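Local coordinates for protein yopT (Bacillus subtilis, PDB 2DLB) that is of unknown function, derives from the SPbeta prophage and forms a homodimer whose two chains pair strand against strand, at the interface of chains A and B. Coordinates in Å, arbitrary orientation; residue numbers count along the deposited sequence, not the author numbering. Chains: chain A/B, yopT.

The interface of chains A and B. Residues chain A 45-47; chain B 37, 40, 42, 57.
The backbone N-H of A:Leu46 donates to the carbonyl O of B:Glu42 in a nearly straight bond (N to O 3.0 Å, 164° at the hydrogen). The donor nitrogen is tilted 30° from the carbonyl plane. This is an antiparallel bridge between the two copies of strand 42-46, the end of one beside the start of the other, which joins the two strands here; the two-fold axis repeats it with the chains exchanged. Alongside the bridge the side chains of A:Leu46 and B:Glu42 cross obliquely and meet through their CB atoms, 3.9 Å apart. B:Glu42 is poorly ordered, so its side-chain contacts are uncertain. On the other side of the strand A:Phe45 points its ring between B:Leu37 and B:Leu57. Methyl CD1 of B:Leu37 sits 4.2 Å above one ring face, offset toward the rim. CD2 of B:Leu57 lies 4.1 Å from ring carbon CD2 of A:Phe45, the two side chains crossing at about a right angle. B:Ser40 packs against the end of strand 42-46 of chain A, with CB beside the carbonyl O of A:Leu46. Its hydroxyl OG sits against CB of A:Phe45 (3.6 Å) and CA of A:Lys47 while it donates to the carbonyl O of B:Leu37 (2.8 Å) within its own chain, which ties the segment preceding the strand together and fixes the hydroxyl's rotation. Past the strand, CG and CD of A:Lys47 lie against methyl CD2 of B:Leu37, CD at 3.8 Å, and the bend at chi3 (-68°) then carries CE and NZ away from that methyl.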
ATOM      1  N   PHE A  45      -0.450  -4.068   6.724  1.00  6.32           N
ATOM      2  CA  PHE A  45      -1.353  -3.023   7.198  1.00  6.66           C
ATOM      3  C   PHE A  45      -1.574  -3.177   8.701  1.00  6.86           C
ATOM      4  O   PHE A  45      -1.888  -4.268   9.161  1.00  7.39           O
ATOM      5  CB  PHE A  45      -2.701  -3.073   6.494  1.00  7.49           C
ATOM      6  CG  PHE A  45      -2.590  -2.656   5.045  1.00  7.47           C
ATOM      7  CD1 PHE A  45      -2.205  -3.528   4.093  1.00  7.22           C
ATOM      8  CD2 PHE A  45      -2.840  -1.334   4.715  1.00 10.76           C
ATOM      9  CE1 PHE A  45      -2.051  -3.116   2.785  1.00  7.69           C
ATOM     10  CE2 PHE A  45      -2.704  -0.941   3.405  1.00 12.72           C
ATOM     11  CZ  PHE A  45      -2.310  -1.811   2.433  1.00 10.00           C
ATOM     12  N   LEU A  46      -1.439  -2.091   9.459  1.00  6.55           N
ATOM     13  CA  LEU A  46      -1.824  -1.974  10.853  1.00  6.95           C
ATOM     14  C   LEU A  46      -3.292  -1.539  10.845  1.00  7.65           C
ATOM     15  O   LEU A  46      -3.623  -0.370  10.607  1.00  7.97           O
ATOM     16  CB  LEU A  46      -0.956  -0.978  11.573  1.00  9.08           C
ATOM     17  CG  LEU A  46      -1.340  -0.712  13.046  1.00 11.50           C
ATOM     18  CD1 LEU A  46      -1.298  -1.968  13.877  1.00 14.27           C
ATOM     19  CD2 LEU A  46      -0.393   0.349  13.594  1.00 17.24           C
ATOM     20  N   LYS A  47      -4.201  -2.506  11.040  1.00  7.23           N
ATOM     21  CA  LYS A  47      -5.631  -2.287  10.897  1.00  7.31           C
ATOM     22  C   LYS A  47      -6.152  -1.517  12.093  1.00  6.92           C
ATOM     23  O   LYS A  47      -5.479  -1.332  13.111  1.00  7.37           O
ATOM     24  CB  LYS A  47      -6.301  -3.653  10.688  1.00  7.62           C
ATOM     25  CG  LYS A  47      -5.944  -4.321   9.393  1.00  9.93           C
ATOM     26  CD  LYS A  47      -6.458  -5.714   9.114  1.00 17.59           C
ATOM     27  CE  LYS A  47      -5.901  -6.800   9.976  1.00 22.15           C
ATOM     28  NZ  LYS A  47      -6.517  -8.128   9.554  1.00 24.24           N
TER
ATOM     29  N   LEU B  37      -9.363  -3.355   5.644  1.00  8.77           N
ATOM     30  CA  LEU B  37      -8.121  -2.561   5.597  1.00  8.83           C
ATOM     31  C   LEU B  37      -8.406  -1.071   5.546  1.00  9.48           C
ATOM     32  O   LEU B  37      -7.477  -0.321   5.848  1.00 10.66           O
ATOM     33  CB  LEU B  37      -7.330  -2.936   4.350  1.00  8.86           C
ATOM     34  CG  LEU B  37      -6.923  -4.377   4.207  1.00  8.49           C
ATOM     35  CD1 LEU B  37      -6.159  -4.527   2.892  1.00 10.42           C
ATOM     36  CD2 LEU B  37      -6.079  -4.864   5.386  1.00  9.91           C
ATOM     37  N   SER B  40      -7.080   1.436   8.212  1.00  8.58           N
ATOM     38  CA  SER B  40      -5.747   1.196   8.734  1.00  7.82           C
ATOM     39  C   SER B  40      -5.020   2.510   8.993  1.00  8.44           C
ATOM     40  O   SER B  40      -5.143   3.480   8.270  1.00 10.86           O
ATOM     41  CB  SER B  40      -4.928   0.355   7.785  1.00  7.80           C
ATOM     42  OG  SER B  40      -5.433  -0.945   7.637  1.00  9.40           O
ATOM     43  N   GLU B  42      -1.452   2.599   9.430  1.00  8.76           N
ATOM     44  CA  GLU B  42      -0.073   2.501   8.945  1.00  8.84           C
ATOM     45  C   GLU B  42      -0.009   1.411   7.889  1.00  7.57           C
ATOM     46  O   GLU B  42      -0.734   0.428   7.951  1.00  8.70           O
ATOM     47  CB  GLU B  42       0.900   2.144  10.074  1.00 13.39           C
ATOM     48  CG  GLU B  42       2.381   1.992   9.857  1.00 22.71           C
ATOM     49  CD  GLU B  42       3.018   1.539  11.165  1.00 31.07           C
ATOM     50  OE1 GLU B  42       3.584   0.437  11.272  1.00 64.31           O
ATOM     51  OE2 GLU B  42       2.887   2.415  12.043  1.00 42.18           O
ATOM     52  N   LEU B  57      -0.800   6.262   7.014  1.00  8.95           N
ATOM     53  CA  LEU B  57      -1.791   6.204   5.952  1.00  9.29           C
ATOM     54  C   LEU B  57      -2.841   7.288   6.169  1.00 15.06           C
ATOM     55  O   LEU B  57      -3.355   7.389   7.266  1.00 25.69           O
ATOM     56  CB  LEU B  57      -2.398   4.839   5.996  1.00 15.05           C
ATOM     57  CG  LEU B  57      -3.062   4.110   4.910  1.00 18.48           C
ATOM     58  CD1 LEU B  57      -2.387   4.245   3.565  1.00 14.66           C
ATOM     59  CD2 LEU B  57      -3.124   2.681   5.454  1.00 20.14           C
TER